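Putative glucarate dehydratase (Pseudomonas fluorescens, PDB 4IT1) probably dehydrates D-glucarate to 5-dehydro-4-deoxy-D-glucarate with the help of magnesium, as a member of the mandelate racemase/muconate lactonizing enzyme family. Local coordinates at residues P38-A43 with Y169-Y174; I46-A51 with V429-R434. One frame throughout, in Å; residues are numbered along the deposited sequence.

Interaction 1: residues P38-A43 with Y169-Y174; sequences PPLLNA and YLFFKY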
ATOM      1  N   PRO A  38      12.796   0.405  34.066  1.00 48.56           N
ATOM      2  CA  PRO A  38      13.739  -0.445  34.788  1.00 53.04           C
ATOM      3  C   PRO A  38      15.179  -0.322  34.265  1.00 57.90           C
ATOM      4  O   PRO A  38      15.393   0.154  33.140  1.00 57.32           O
ATOM      5  CB  PRO A  38      13.211  -1.869  34.537  1.00 49.84           C
ATOM      6  CG  PRO A  38      11.884  -1.716  33.873  1.00 48.66           C
ATOM      7  CD  PRO A  38      11.870  -0.372  33.226  1.00 53.10           C
ATOM      8  N   PRO A  39      16.165  -0.747  35.081  1.00 55.12           N
ATOM      9  CA  PRO A  39      17.564  -0.820  34.643  1.00 53.42           C
ATOM     10  C   PRO A  39      17.782  -1.907  33.591  1.00 50.13           C
ATOM     11  O   PRO A  39      18.574  -2.839  33.806  1.00 47.92           O
ATOM     12  CB  PRO A  39      18.318  -1.154  35.941  1.00 56.12           C
ATOM     13  CG  PRO A  39      17.293  -1.811  36.822  1.00 51.17           C
ATOM     14  CD  PRO A  39      16.025  -1.074  36.514  1.00 55.31           C
ATOM     15  N   LEU A  40      17.089  -1.783  32.460  1.00 47.15           N
ATOM     16  CA  LEU A  40      17.167  -2.787  31.392  1.00 54.46           C
ATOM     17  C   LEU A  40      18.469  -2.678  30.590  1.00 55.81           C
ATOM     18  O   LEU A  40      18.800  -1.616  30.067  1.00 48.08           O
ATOM     19  CB  LEU A  40      15.943  -2.686  30.471  1.00 56.41           C
ATOM     20  CG  LEU A  40      14.573  -2.775  31.168  1.00 61.11           C
ATOM     21  CD1 LEU A  40      13.425  -2.524  30.200  1.00 46.77           C
ATOM     22  CD2 LEU A  40      14.405  -4.112  31.890  1.00 51.36           C
ATOM     23  N   LEU A  41      19.199  -3.789  30.516  1.00 57.09           N
ATOM     24  CA  LEU A  41      20.464  -3.869  29.794  1.00 54.10           C
ATOM     25  C   LEU A  41      20.263  -4.186  28.316  1.00 61.94           C
ATOM     26  O   LEU A  41      19.397  -4.992  27.960  1.00 57.80           O
ATOM     27  CB  LEU A  41      21.343  -4.958  30.406  1.00 58.22           C
ATOM     28  CG  LEU A  41      21.988  -4.721  31.771  1.00 63.57           C
ATOM     29  CD1 LEU A  41      22.627  -6.009  32.267  1.00 60.98           C
ATOM     30  CD2 LEU A  41      23.024  -3.610  31.693  1.00 61.19           C
ATOM     31  N   ASN A  42      21.064  -3.551  27.461  1.00 58.32           N
ATOM     32  CA  ASN A  42      21.061  -3.843  26.025  1.00 50.95           C
ATOM     33  C   ASN A  42      22.460  -3.739  25.400  1.00 51.07           C
ATOM     34  O   ASN A  42      23.449  -3.567  26.113  1.00 45.72           O
ATOM     35  CB  ASN A  42      20.049  -2.958  25.288  1.00 49.49           C
ATOM     36  CG  ASN A  42      20.452  -1.495  25.262  1.00 55.29           C
ATOM     37  OD1 ASN A  42      21.636  -1.163  25.182  1.00 55.98           O
ATOM     38  ND2 ASN A  42      19.466  -0.612  25.310  1.00 49.98           N
ATOM     39  N   ALA A  43      22.529  -3.836  24.074  1.00 49.85           N
ATOM     40  CA  ALA A  43      23.797  -3.796  23.347  1.00 54.45           C
ATOM     41  C   ALA A  43      24.585  -2.503  23.606  1.00 50.30           C
ATOM     42  O   ALA A  43      25.773  -2.557  23.908  1.00 47.38           O
ATOM     43  CB  ALA A  43      23.552  -3.981  21.855  1.00 54.81           C
ATOM     44  N   TYR A 169       8.760 -10.086  25.970  1.00 64.37           N
ATOM     45  CA  TYR A 169      10.068  -9.473  25.696  1.00 53.23           C
ATOM     46  C   TYR A 169      10.950  -9.464  26.949  1.00 52.89           C
ATOM     47  O   TYR A 169      10.777  -8.625  27.834  1.00 52.19           O
ATOM     48  CB  TYR A 169       9.924  -8.058  25.106  1.00 47.86           C
ATOM     49  CG  TYR A 169      10.907  -7.778  23.961  1.00 55.04           C
ATOM     50  CD1 TYR A 169      12.251  -8.177  24.043  1.00 48.05           C
ATOM     51  CD2 TYR A 169      10.489  -7.129  22.795  1.00 53.54           C
ATOM     52  CE1 TYR A 169      13.135  -7.948  23.002  1.00 56.77           C
ATOM     53  CE2 TYR A 169      11.377  -6.888  21.749  1.00 66.28           C
ATOM     54  CZ  TYR A 169      12.698  -7.298  21.862  1.00 64.75           C
ATOM     55  OH  TYR A 169      13.589  -7.068  20.836  1.00 74.46           O
ATOM     56  N   LEU A 170      11.886 -10.412  27.006  1.00 49.49           N
ATOM     57  CA  LEU A 170      12.781 -10.589  28.142  1.00 49.80           C
ATOM     58  C   LEU A 170      14.079  -9.785  28.034  1.00 66.72           C
ATOM     59  O   LEU A 170      14.692  -9.708  26.960  1.00 59.87           O
ATOM     60  CB  LEU A 170      13.169 -12.061  28.284  1.00 61.93           C
ATOM     61  CG  LEU A 170      12.122 -13.167  28.381  1.00 63.17           C
ATOM     62  CD1 LEU A 170      12.825 -14.471  28.741  1.00 54.65           C
ATOM     63  CD2 LEU A 170      11.050 -12.817  29.399  1.00 49.12           C
ATOM     64  N   PHE A 171      14.512  -9.245  29.173  1.00 57.22           N
ATOM     65  CA  PHE A 171      15.735  -8.458  29.281  1.00 59.98           C
ATOM     66  C   PHE A 171      16.590  -8.957  30.427  1.00 58.70           C
ATOM     67  O   PHE A 171      16.068  -9.390  31.455  1.00 63.89           O
ATOM     68  CB  PHE A 171      15.399  -7.004  29.589  1.00 53.10           C
ATOM     69  CG  PHE A 171      14.851  -6.246  28.427  1.00 57.89           C
ATOM     70  CD1 PHE A 171      13.497  -6.303  28.117  1.00 56.70           C
ATOM     71  CD2 PHE A 171      15.685  -5.445  27.651  1.00 58.95           C
ATOM     72  CE1 PHE A 171      12.982  -5.586  27.046  1.00 58.17           C
ATOM     73  CE2 PHE A 171      15.176  -4.723  26.579  1.00 63.78           C
ATOM     74  CZ  PHE A 171      13.823  -4.796  26.273  1.00 69.56           C
ATOM     75  N   PHE A 172      17.904  -8.877  30.260  1.00 52.78           N
ATOM     76  CA  PHE A 172      18.787  -8.879  31.410  1.00 53.97           C
ATOM     77  C   PHE A 172      18.668  -7.502  32.062  1.00 61.37           C
ATOM     78  O   PHE A 172      18.420  -6.502  31.379  1.00 49.21           O
ATOM     79  CB  PHE A 172      20.220  -9.188  31.004  1.00 50.30           C
ATOM     80  CG  PHE A 172      20.386 -10.548  30.389  1.00 61.62           C
ATOM     81  CD1 PHE A 172      20.520 -11.678  31.190  1.00 60.23           C
ATOM     82  CD2 PHE A 172      20.393 -10.708  29.007  1.00 58.77           C
ATOM     83  CE1 PHE A 172      20.670 -12.942  30.628  1.00 65.70           C
ATOM     84  CE2 PHE A 172      20.548 -11.967  28.439  1.00 66.69           C
ATOM     85  CZ  PHE A 172      20.685 -13.088  29.250  1.00 64.95           C
ATOM     86  N   LYS A 173      18.782  -7.463  33.388  1.00 63.40           N
ATOM     87  CA  LYS A 173      18.676  -6.211  34.129  1.00 62.17           C
ATOM     88  C   LYS A 173      19.464  -6.282  35.430  1.00 60.72           C
ATOM     89  O   LYS A 173      19.746  -7.375  35.932  1.00 62.31           O
ATOM     90  CB  LYS A 173      17.203  -5.832  34.390  1.00 66.45           C
ATOM     91  CG  LYS A 173      16.455  -6.725  35.387  1.00 69.36           C
ATOM     92  CD  LYS A 173      14.962  -6.408  35.444  1.00 61.56           C
ATOM     93  CE  LYS A 173      14.659  -5.097  36.164  1.00 59.16           C
ATOM     94  NZ  LYS A 173      15.067  -5.114  37.600  1.00 54.42           N
ATOM     95  N   TYR A 174      19.841  -5.113  35.950  1.00 64.81           N
ATOM     96  CA  TYR A 174      20.383  -5.004  37.304  1.00 73.54           C
ATOM     97  C   TYR A 174      19.211  -4.926  38.276  1.00 73.97           C
ATOM     98  O   TYR A 174      18.086  -4.608  37.873  1.00 71.49           O
ATOM     99  CB  TYR A 174      21.275  -3.759  37.464  1.00 65.12           C
ATOM    100  CG  TYR A 174      22.588  -3.792  36.701  1.00 69.83           C
ATOM    101  CD1 TYR A 174      23.343  -4.965  36.604  1.00 71.99           C
ATOM    102  CD2 TYR A 174      23.095  -2.636  36.106  1.00 69.55           C
ATOM    103  CE1 TYR A 174      24.547  -4.989  35.911  1.00 75.25           C
ATOM    104  CE2 TYR A 174      24.302  -2.648  35.415  1.00 77.73           C
ATOM    105  CZ  TYR A 174      25.023  -3.826  35.319  1.00 72.44           C
ATOM    106  OH  TYR A 174      26.218  -3.849  34.634  1.00 66.66           O
TER
HETATM  107  O   HOH W   1      19.179  -7.841  28.102  1.00 53.21           O
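The Phe-171 ring takes the CD1 methyl of Leu-40 on one face, 4.2 Å from its centroid and only 6° off the ring normal, a CH-pi contact; at its edge, in plane, lies the carbonyl oxygen of Leu-41. One face of the Tyr-174 ring receives the methyls of Leu-41 toward its rim, CD2 lying 4.1 Å from CE2 of Tyr-174. In the two-domain enolase fold, this joins the loop between strands 25-36 and 50-60 of the N-terminal domain to the segment that leads on from barrel strand 163-170. The backbones meet in a single beta bridge, Leu-40 with Lys-173, although the touching parts run roughly at right angles. The better of its bonds is Leu-41 N to Phe-172 O, 3.0 Å and 162° at the hydrogen; the bond from Tyr-174 N to Pro-39 O, Pro-39 being the centre of an inverse gamma turn, is weak. With chi1 of 70°, Lys-173 holds CG between N and the carbonyl carbon, and bends at chi3 and chi4 carry CE to 3.9 Å from CB of Pro-38. Its ammonium donates to Tyr-174 O and Gly-188 O and forms a salt bridge with Asp-185. A methionine in place of Lys-173 would probably leave the Asp-185 carboxylate without this countercharge and those two carbonyls without this donor. Beyond the bridge, one water joins the two segments: it donates to Leu-41 O at 2.9 Å and accepts from Phe-172 N at 2.7 Å.

Interaction 2: residues I46-A51 with V429-R434; sequences IHEPFA and VRQMQR
Ile-46 and Met-432 approach to 5.4 Å between CA atoms, and Glu-48 and Gln-431 to 6.1 Å, as the extended chain leading into strand 50-60 passes helix 428-433 with no direct hydrogen bond between them. Gln-431 carries much of the contact. Its CG is anti to the backbone N (chi1 -171°) and the chain then bends at chi2 (61°), which brings the amide across Glu-48 at a slant, its plane 16° from that of the carboxylate. The contact there is through carbon: OE1 of Gln-431 lies 3.3 Å from CG of Glu-48, while the carboxylate oxygen OE2 of Glu-48 is bonded to Asp-427 N. On the other branch of the amide, NE2 of Gln-431 donates to a water that in turn donates to His-47 O, each link 3.1 Å. Ile-46 supplies the apolar part: its CG2 is 3.7 Å from CG of Gln-431, and its CB meets the CE methyl of Met-432 at 3.8 Å. A C-terminal helix thus packs on the N-terminal capping domain of the enolase-superfamily fold just before strand 50-60, with Tyr-174 against Ile-46, Trp-439 against Met-432, and helix 408-421 next to Phe-50 farther along.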
ATOM      1  N   ILE A  46      22.584   0.633  28.970  1.00 50.50           N
ATOM      2  CA  ILE A  46      21.530   0.411  29.958  1.00 47.35           C
ATOM      3  C   ILE A  46      20.556   1.576  29.994  1.00 52.20           C
ATOM      4  O   ILE A  46      20.945   2.736  29.839  1.00 50.20           O
ATOM      5  CB  ILE A  46      22.094   0.182  31.383  1.00 47.54           C
ATOM      6  CG1 ILE A  46      20.984  -0.335  32.318  1.00 53.58           C
ATOM      7  CG2 ILE A  46      22.724   1.461  31.931  1.00 50.08           C
ATOM      8  CD1 ILE A  46      21.477  -0.945  33.611  1.00 37.45           C
ATOM      9  N   HIS A  47      19.289   1.247  30.219  1.00 55.69           N
ATOM     10  CA  HIS A  47      18.229   2.237  30.302  1.00 57.34           C
ATOM     11  C   HIS A  47      18.429   3.201  31.465  1.00 51.07           C
ATOM     12  O   HIS A  47      18.984   2.843  32.513  1.00 52.68           O
ATOM     13  CB  HIS A  47      16.873   1.541  30.438  1.00 54.64           C
ATOM     14  CG  HIS A  47      16.345   0.983  29.153  1.00 66.15           C
ATOM     15  ND1 HIS A  47      15.057   1.216  28.715  1.00 67.91           N
ATOM     16  CD2 HIS A  47      16.930   0.209  28.207  1.00 51.34           C
ATOM     17  CE1 HIS A  47      14.870   0.600  27.562  1.00 61.07           C
ATOM     18  NE2 HIS A  47      15.991  -0.014  27.230  1.00 55.03           N
ATOM     19  N   GLU A  48      17.971   4.426  31.249  1.00 50.44           N
ATOM     20  CA  GLU A  48      17.878   5.436  32.288  1.00 55.32           C
ATOM     21  C   GLU A  48      16.649   5.149  33.168  1.00 68.35           C
ATOM     22  O   GLU A  48      15.687   4.529  32.703  1.00 61.70           O
ATOM     23  CB  GLU A  48      17.762   6.806  31.628  1.00 49.94           C
ATOM     24  CG  GLU A  48      19.081   7.290  31.045  1.00 57.12           C
ATOM     25  CD  GLU A  48      18.887   8.291  29.931  1.00 61.36           C
ATOM     26  OE1 GLU A  48      19.021   9.500  30.200  1.00 68.40           O
ATOM     27  OE2 GLU A  48      18.592   7.870  28.792  1.00 60.54           O
ATOM     28  N   PRO A  49      16.670   5.599  34.440  1.00 74.09           N
ATOM     29  CA  PRO A  49      15.509   5.382  35.313  1.00 68.17           C
ATOM     30  C   PRO A  49      14.214   5.989  34.768  1.00 68.48           C
ATOM     31  O   PRO A  49      13.132   5.661  35.263  1.00 69.98           O
ATOM     32  CB  PRO A  49      15.920   6.057  36.627  1.00 72.34           C
ATOM     33  CG  PRO A  49      17.003   7.012  36.248  1.00 82.60           C
ATOM     34  CD  PRO A  49      17.742   6.332  35.135  1.00 75.44           C
ATOM     35  N   PHE A  50      14.323   6.854  33.757  1.00 56.62           N
ATOM     36  CA  PHE A  50      13.137   7.368  33.065  1.00 57.20           C
ATOM     37  C   PHE A  50      13.255   7.227  31.557  1.00 66.07           C
ATOM     38  O   PHE A  50      14.354   7.089  31.020  1.00 67.00           O
ATOM     39  CB  PHE A  50      12.828   8.812  33.473  1.00 59.35           C
ATOM     40  CG  PHE A  50      12.612   8.973  34.950  1.00 67.19           C
ATOM     41  CD1 PHE A  50      11.353   8.761  35.509  1.00 70.00           C
ATOM     42  CD2 PHE A  50      13.674   9.297  35.793  1.00 60.14           C
ATOM     43  CE1 PHE A  50      11.155   8.889  36.878  1.00 70.29           C
ATOM     44  CE2 PHE A  50      13.482   9.426  37.163  1.00 64.94           C
ATOM     45  CZ  PHE A  50      12.219   9.222  37.706  1.00 66.17           C
ATOM     46  N   ALA A  51      12.103   7.236  30.892  1.00 61.68           N
ATOM     47  CA  ALA A  51      12.024   7.155  29.442  1.00 56.12           C
ATOM     48  C   ALA A  51      10.949   8.120  28.957  1.00 54.33           C
ATOM     49  O   ALA A  51       9.930   8.307  29.623  1.00 60.83           O
ATOM     50  CB  ALA A  51      11.726   5.728  29.002  1.00 59.05           C
ATOM     51  N   VAL A 429      24.145   4.968  26.494  1.00 48.32           N
ATOM     52  CA  VAL A 429      25.606   4.934  26.502  1.00 43.24           C
ATOM     53  C   VAL A 429      26.158   5.773  27.656  1.00 44.67           C
ATOM     54  O   VAL A 429      26.958   5.272  28.449  1.00 43.79           O
ATOM     55  CB  VAL A 429      26.227   5.395  25.159  1.00 46.49           C
ATOM     56  CG1 VAL A 429      27.732   5.172  25.171  1.00 47.47           C
ATOM     57  CG2 VAL A 429      25.598   4.665  23.984  1.00 45.33           C
ATOM     58  N   ARG A 430      25.741   7.040  27.746  1.00 41.72           N
ATOM     59  CA  ARG A 430      26.104   7.858  28.908  1.00 47.88           C
ATOM     60  C   ARG A 430      25.691   7.154  30.199  1.00 47.44           C
ATOM     61  O   ARG A 430      26.479   7.047  31.145  1.00 42.32           O
ATOM     62  CB  ARG A 430      25.471   9.248  28.846  1.00 45.27           C
ATOM     63  CG  ARG A 430      26.084  10.212  29.857  1.00 50.22           C
ATOM     64  CD  ARG A 430      25.889  11.682  29.488  1.00 53.41           C
ATOM     65  NE  ARG A 430      26.477  12.065  28.192  1.00 49.81           N
ATOM     66  CZ  ARG A 430      27.773  11.997  27.883  1.00 48.30           C
ATOM     67  NH1 ARG A 430      28.183  12.375  26.682  1.00 44.82           N
ATOM     68  NH2 ARG A 430      28.663  11.528  28.753  1.00 56.80           N
ATOM     69  N   GLN A 431      24.460   6.645  30.213  1.00 47.23           N
ATOM     70  CA  GLN A 431      23.927   5.991  31.397  1.00 42.57           C
ATOM     71  C   GLN A 431      24.806   4.833  31.832  1.00 42.15           C
ATOM     72  O   GLN A 431      25.115   4.715  33.013  1.00 43.96           O
ATOM     73  CB  GLN A 431      22.477   5.546  31.172  1.00 56.59           C
ATOM     74  CG  GLN A 431      21.762   5.042  32.423  1.00 59.54           C
ATOM     75  CD  GLN A 431      21.658   6.086  33.530  1.00 64.52           C
ATOM     76  OE1 GLN A 431      21.516   7.287  33.276  1.00 59.36           O
ATOM     77  NE2 GLN A 431      21.722   5.624  34.770  1.00 58.64           N
ATOM     78  N   MET A 432      25.239   3.996  30.888  1.00 42.30           N
ATOM     79  CA  MET A 432      26.135   2.887  31.244  1.00 43.95           C
ATOM     80  C   MET A 432      27.465   3.386  31.812  1.00 49.50           C
ATOM     81  O   MET A 432      28.109   2.675  32.597  1.00 45.50           O
ATOM     82  CB  MET A 432      26.360   1.925  30.066  1.00 44.28           C
ATOM     83  CG  MET A 432      27.217   0.698  30.379  1.00 50.15           C
ATOM     84  SD  MET A 432      26.674  -0.381  31.742  1.00 64.14           S
ATOM     85  CE  MET A 432      25.472  -1.388  30.901  1.00 47.47           C
ATOM     86  N   GLN A 433      27.868   4.605  31.429  1.00 47.02           N
ATOM     87  CA  GLN A 433      29.161   5.152  31.855  1.00 51.11           C
ATOM     88  C   GLN A 433      29.207   5.422  33.366  1.00 55.70           C
ATOM     89  O   GLN A 433      30.284   5.534  33.948  1.00 60.22           O
ATOM     90  CB  GLN A 433      29.555   6.391  31.024  1.00 51.91           C
ATOM     91  CG  GLN A 433      30.210   6.022  29.693  1.00 46.72           C
ATOM     92  CD  GLN A 433      30.338   7.166  28.694  1.00 53.65           C
ATOM     93  OE1 GLN A 433      29.936   8.302  28.948  1.00 50.67           O
ATOM     94  NE2 GLN A 433      30.895   6.854  27.528  1.00 49.63           N
ATOM     95  N   ARG A 434      28.035   5.481  33.997  1.00 58.57           N
ATOM     96  CA  ARG A 434      27.949   5.663  35.447  1.00 49.35           C
ATOM     97  C   ARG A 434      28.299   4.394  36.224  1.00 48.28           C
ATOM     98  O   ARG A 434      28.656   4.462  37.402  1.00 57.93           O
ATOM     99  CB  ARG A 434      26.581   6.204  35.844  1.00 48.93           C
ATOM    100  CG  ARG A 434      26.265   7.573  35.258  1.00 43.47           C
ATOM    101  CD  ARG A 434      24.779   7.700  35.007  1.00 56.85           C
ATOM    102  NE  ARG A 434      24.253   9.009  35.388  1.00 81.69           N
ATOM    103  CZ  ARG A 434      23.679   9.283  36.559  1.00 93.25           C
ATOM    104  NH1 ARG A 434      23.549   8.343  37.490  1.00 83.44           N
ATOM    105  NH2 ARG A 434      23.233  10.509  36.805  1.00100.38           N
TER
HETATM  106  O   HOH W   2      20.636   2.699  35.077  1.00 58.24           O

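In the fold
Interactions 1 and 2 share one loop, since 38-43 lies in, and 46-51 runs out of, the loop between strands 25-36 and 50-60; their centres are 11 Å apart. The loop is tied across itself by a probable hydrogen bond from His-47 N to Leu-40 O, 2.9 Å, and the two contacts also meet where Leu-41 CD2 packs on Met-432 CE at 3.4 Å. Both border the active site. Phe-171 lies about 4 Å, side chain to side chain, from Lys-215, a predicted proton acceptor, and about 9 Å from the magnesium ion. A bound tartrate, probably from the crystallisation liquor, is hydrogen-bonded to Asn-42 ND2 and to His-47 NE2, the His-47 side chain being about 3 Å away, consistent with the loop lining the pocket.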